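Local coordinates for hypothetical protein (Anabaena variabilis, PDB 2OBN) that is of unknown function but joins a Rossmann-like N-terminal domain to a P-loop NTPase-like C-terminal domain, and so may bind a nucleotide, at residues Thr25-Leu29 / Gln191-Leu196; Leu110-Ala115 / Ile130-Arg134. The protein carries 2 engineered substitutions. All coordinates share one frame; numbering follows the deposited sequence.

Contact 1 of 2, residues Thr25-Leu29 / Gln191-Leu196; sequences TGLAL and QTGVML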
# COMPACT_ATOMS: atom_id res chain seq x y z
N THR B 25 -5.98 -0.20 21.00
CA THR B 25 -6.72 1.01 20.66
C THR B 25 -7.35 1.62 21.91
O THR B 25 -7.14 2.79 22.19
CB THR B 25 -7.81 0.71 19.57
OG1 THR B 25 -7.17 0.23 18.37
CG2 THR B 25 -8.62 1.96 19.24
N GLY B 26 -8.07 0.81 22.67
CA GLY B 26 -8.71 1.27 23.90
C GLY B 26 -7.73 1.86 24.90
O GLY B 26 -7.98 2.91 25.47
N LEU B 27 -6.60 1.19 25.12
CA LEU B 27 -5.60 1.72 26.05
C LEU B 27 -4.95 3.00 25.53
O LEU B 27 -4.56 3.87 26.31
CB LEU B 27 -4.52 0.68 26.32
CG LEU B 27 -4.99 -0.59 27.02
CD1 LEU B 27 -3.90 -1.67 26.92
CD2 LEU B 27 -5.35 -0.32 28.45
N ALA B 28 -4.80 3.11 24.21
CA ALA B 28 -4.23 4.32 23.65
C ALA B 28 -5.18 5.49 23.91
O ALA B 28 -4.76 6.56 24.32
CB ALA B 28 -3.95 4.16 22.17
N LEU B 29 -6.48 5.26 23.69
CA LEU B 29 -7.49 6.29 23.97
C LEU B 29 -7.49 6.67 25.45
O LEU B 29 -7.55 7.85 25.80
CB LEU B 29 -8.89 5.80 23.54
CG LEU B 29 -9.11 5.52 22.04
CD1 LEU B 29 -10.52 4.98 21.82
CD2 LEU B 29 -8.87 6.74 21.18
N GLN B 191 -6.27 4.38 12.69
CA GLN B 191 -7.61 4.55 13.32
C GLN B 191 -7.55 5.16 14.73
O GLN B 191 -8.36 6.05 15.06
CB GLN B 191 -8.44 3.24 13.30
CG GLN B 191 -7.98 2.07 14.21
CD GLN B 191 -6.74 1.38 13.70
OE1 GLN B 191 -6.29 1.64 12.59
NE2 GLN B 191 -6.19 0.48 14.51
N THR B 192 -6.60 4.71 15.54
CA THR B 192 -6.41 5.25 16.89
C THR B 192 -6.09 6.73 16.83
O THR B 192 -6.70 7.54 17.53
CB THR B 192 -5.26 4.55 17.63
OG1 THR B 192 -5.53 3.15 17.72
CG2 THR B 192 -5.09 5.12 19.03
N GLY B 193 -5.11 7.08 15.99
CA GLY B 193 -4.70 8.46 15.84
C GLY B 193 -5.85 9.33 15.37
O GLY B 193 -6.01 10.44 15.83
N VAL B 194 -6.63 8.81 14.42
CA VAL B 194 -7.79 9.54 13.88
C VAL B 194 -8.87 9.70 14.95
O VAL B 194 -9.50 10.74 15.03
CB VAL B 194 -8.36 8.87 12.62
CG1 VAL B 194 -9.64 9.54 12.16
CG2 VAL B 194 -7.32 8.90 11.50
N MSE B 195 -9.07 8.66 15.77
CA MSE B 195 -10.01 8.73 16.89
C MSE B 195 -9.60 9.77 17.93
O MSE B 195 -10.45 10.45 18.51
CB MSE B 195 -10.19 7.37 17.55
CG MSE B 195 -11.16 6.50 16.80
SE MSE B 195 -11.37 4.75 17.56
CE MSE B 195 -10.07 3.80 16.58
N LEU B 196 -8.29 9.88 18.16
CA LEU B 196 -7.78 10.90 19.08
C LEU B 196 -7.93 12.31 18.55
O LEU B 196 -8.40 13.20 19.26
CB LEU B 196 -6.29 10.67 19.38
CG LEU B 196 -5.97 9.58 20.39
CD1 LEU B 196 -4.46 9.51 20.54
CD2 LEU B 196 -6.64 9.87 21.73
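Ala28 and Thr192 pack tightly between these two helices: Ala28 CB lies 3.5 Å from Thr192 CG2, closer than two methyl carbons usually sit. The small side chains suit the spot, because a single methyl on Ala28 lets the threonine methyl come up against helix 24-32. With chi1 -58° Thr192 sets OG1 beside the backbone N and its methyl opposite that nitrogen, which sends the methyl to Ala28 and leaves OG1 beside Thr25. There the two threonines slide past each other in opposite directions, and their hydroxyls, Thr25 OG1 and Thr192 OG1, are 3.4 Å apart, at most a weak hydrogen bond. Thr25 also presents its methyl, CG2, to Met195, present as selenomethionine, whose bend at chi3 (-92°) brings CE within 3.5 Å of it.

One turn further on, buried Leu29 closes the apolar end. CD2 makes the closest approaches, standing 3.9 Å from CB of Met195 and at the same distance from CD2 of Leu196. Leucine's length carries CD2 across to the other helix, and its apolar bulk suits a buried spot between Met195, Leu196 and Val78 of strand 76-79.

The opposite end, at Thr25 and Gln191, is looser. The side chains of Gln191 and Thr25 cross at about a right angle, and NE2 of Gln191 stays 4.0 Å from Thr25 OG1, a polar fringe suited to partly exposed side chains. Just 305 Å² is buried in all, most of the touching residues remaining partly exposed. The short axes approach to 9.9 Å and cross at -33°, running roughly the same way. This is helix-helix packing between two alpha/beta domains, joining a helix of the Rossmann-like N-terminal part to one of the P-loop domain.

Contact 2 of 2, residues Leu110-Ala115 / Ile130-Arg134; sequences LHTPLA and IWDVR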
# COMPACT_ATOMS: atom_id res chain seq x y z
N LEU B 110 -12.38 -0.83 13.39
CA LEU B 110 -12.07 -2.10 12.75
C LEU B 110 -12.16 -1.96 11.25
O LEU B 110 -12.81 -1.04 10.75
CB LEU B 110 -13.04 -3.18 13.21
CG LEU B 110 -13.11 -3.52 14.69
CD1 LEU B 110 -14.14 -4.62 14.85
CD2 LEU B 110 -11.78 -3.97 15.22
N HIS B 111 -11.51 -2.88 10.53
CA HIS B 111 -11.54 -2.89 9.07
C HIS B 111 -12.95 -3.13 8.54
O HIS B 111 -13.33 -2.58 7.51
CB HIS B 111 -10.61 -3.97 8.47
CG HIS B 111 -9.18 -3.55 8.29
ND1 HIS B 111 -8.77 -2.71 7.27
CD2 HIS B 111 -8.04 -3.94 8.93
CE1 HIS B 111 -7.46 -2.56 7.31
NE2 HIS B 111 -6.99 -3.30 8.31
N THR B 112 -13.71 -3.99 9.22
CA THR B 112 -15.08 -4.32 8.80
C THR B 112 -16.03 -3.14 9.12
O THR B 112 -16.18 -2.76 10.29
CB THR B 112 -15.59 -5.59 9.51
OG1 THR B 112 -14.71 -6.69 9.23
CG2 THR B 112 -17.00 -5.94 9.06
N PRO B 113 -16.67 -2.57 8.08
CA PRO B 113 -17.58 -1.44 8.30
C PRO B 113 -18.93 -1.85 8.91
O PRO B 113 -19.52 -2.84 8.47
CB PRO B 113 -17.76 -0.87 6.90
CG PRO B 113 -17.57 -2.02 6.00
CD PRO B 113 -16.58 -2.93 6.66
N LEU B 114 -19.39 -1.09 9.90
CA LEU B 114 -20.62 -1.38 10.62
C LEU B 114 -21.81 -0.43 10.36
O LEU B 114 -22.92 -0.70 10.82
CB LEU B 114 -20.31 -1.39 12.11
CG LEU B 114 -19.35 -2.47 12.61
CD1 LEU B 114 -19.10 -2.29 14.11
CD2 LEU B 114 -19.86 -3.87 12.33
N ALA B 115 -21.57 0.66 9.63
CA ALA B 115 -22.60 1.68 9.38
C ALA B 115 -23.75 1.24 8.47
O ALA B 115 -24.83 1.81 8.55
CB ALA B 115 -21.97 2.94 8.80
N ILE B 130 -23.14 5.95 13.31
CA ILE B 130 -22.13 4.88 13.37
C ILE B 130 -20.96 5.34 12.48
O ILE B 130 -21.13 5.52 11.26
CB ILE B 130 -22.66 3.51 12.89
CG1 ILE B 130 -23.81 3.04 13.79
CG2 ILE B 130 -21.51 2.46 12.90
CD1 ILE B 130 -24.47 1.73 13.34
N TRP B 131 -19.80 5.56 13.11
CA TRP B 131 -18.59 6.01 12.40
C TRP B 131 -17.55 4.88 12.15
O TRP B 131 -16.93 4.36 13.09
CB TRP B 131 -17.96 7.19 13.15
CG TRP B 131 -16.69 7.76 12.54
CD1 TRP B 131 -16.38 7.82 11.21
CD2 TRP B 131 -15.62 8.44 13.23
NE1 TRP B 131 -15.16 8.43 11.04
CE2 TRP B 131 -14.67 8.83 12.26
CE3 TRP B 131 -15.36 8.74 14.58
CZ2 TRP B 131 -13.49 9.50 12.58
CZ3 TRP B 131 -14.16 9.41 14.90
CH2 TRP B 131 -13.25 9.77 13.91
N ASP B 132 -17.38 4.55 10.87
CA ASP B 132 -16.40 3.57 10.42
C ASP B 132 -15.16 4.38 10.08
O ASP B 132 -15.00 4.92 8.97
CB ASP B 132 -16.91 2.79 9.21
CG ASP B 132 -18.11 1.92 9.54
OD1 ASP B 132 -18.13 1.33 10.65
OD2 ASP B 132 -19.02 1.78 8.70
N VAL B 133 -14.30 4.49 11.09
CA VAL B 133 -13.08 5.29 11.02
C VAL B 133 -12.19 4.91 9.85
O VAL B 133 -11.64 5.79 9.20
CB VAL B 133 -12.27 5.14 12.35
CG1 VAL B 133 -10.92 5.91 12.27
CG2 VAL B 133 -13.12 5.61 13.53
N ARG B 134 -12.08 3.61 9.55
CA ARG B 134 -11.22 3.17 8.46
C ARG B 134 -11.72 3.45 7.03
O ARG B 134 -11.02 3.13 6.08
CB ARG B 134 -10.82 1.69 8.63
CG ARG B 134 -9.54 1.52 9.42
CD ARG B 134 -9.30 0.07 9.77
NE ARG B 134 -7.92 -0.22 10.18
CZ ARG B 134 -7.57 -1.17 11.06
NH1 ARG B 134 -8.46 -1.86 11.74
NH2 ARG B 134 -6.29 -1.37 11.32
O HOH W 1 -13.71 1.40 10.55
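Arg134 lays its guanidinium flat over one face of the His111 ring, the planes at 9° and the centres 3.7 Å apart. The arginine chain, extended from CG to NE, runs obliquely across that same face, and CD makes a CH-pi contact there. Flat groups suit this stack, and their polar edges remain available: Arg134 NH2 forms a salt bridge with Asp204, and His111 NE2 is hydrogen-bonded to Asp209 of the second subunit.

Asp132 points its carboxylate at the backbone of the other segment. OD1 accepts from Leu114 N at 2.8 Å, nearly straight (172°) but 33° out of the carboxylate plane, while OD2 takes Ala115 N at 2.9 Å through its syn lone pair. Asn108 ND2 also donates to OD1. With an alanine in its place, the amides of Leu114 and Ala115 and the side chain of Asn108 would probably lose their shared acceptor, and the loop could swing from strand 130-132. Beside Asp132, Ile130 CG2 packs against Ala115 CB at 4.2 Å, and a water links Leu110 O to Arg134 N.

A charged acceptor fixes one end of the loop through main-chain amides, while Asp204 and, less directly, that subunit's Asp209 may balance the stacked cationic end.

How the contacts relate
Contact 2 is nested within the chain loop that contact 1 closes, and the centres of the two lie about 14 Å apart. They meet through strand 130-132, its following turn and helix 191-197: Gln191 OE1 packs beside Arg134 NH2 at 3.3 Å, and Val194 CG1 touches Trp131 CZ2 at 3.9 Å. Helix 191-197 therefore faces both helix 24-32 and the edge strand of the N-terminal sheet. Contact 1 lies nearer the middle of the chain, about 7 Å from its centre against about 17 Å for contact 2, which reaches the second subunit. A tetraethylene glycol, probably from crystallisation, lies about 4 Å from the Pro113 side chain; no active site is established.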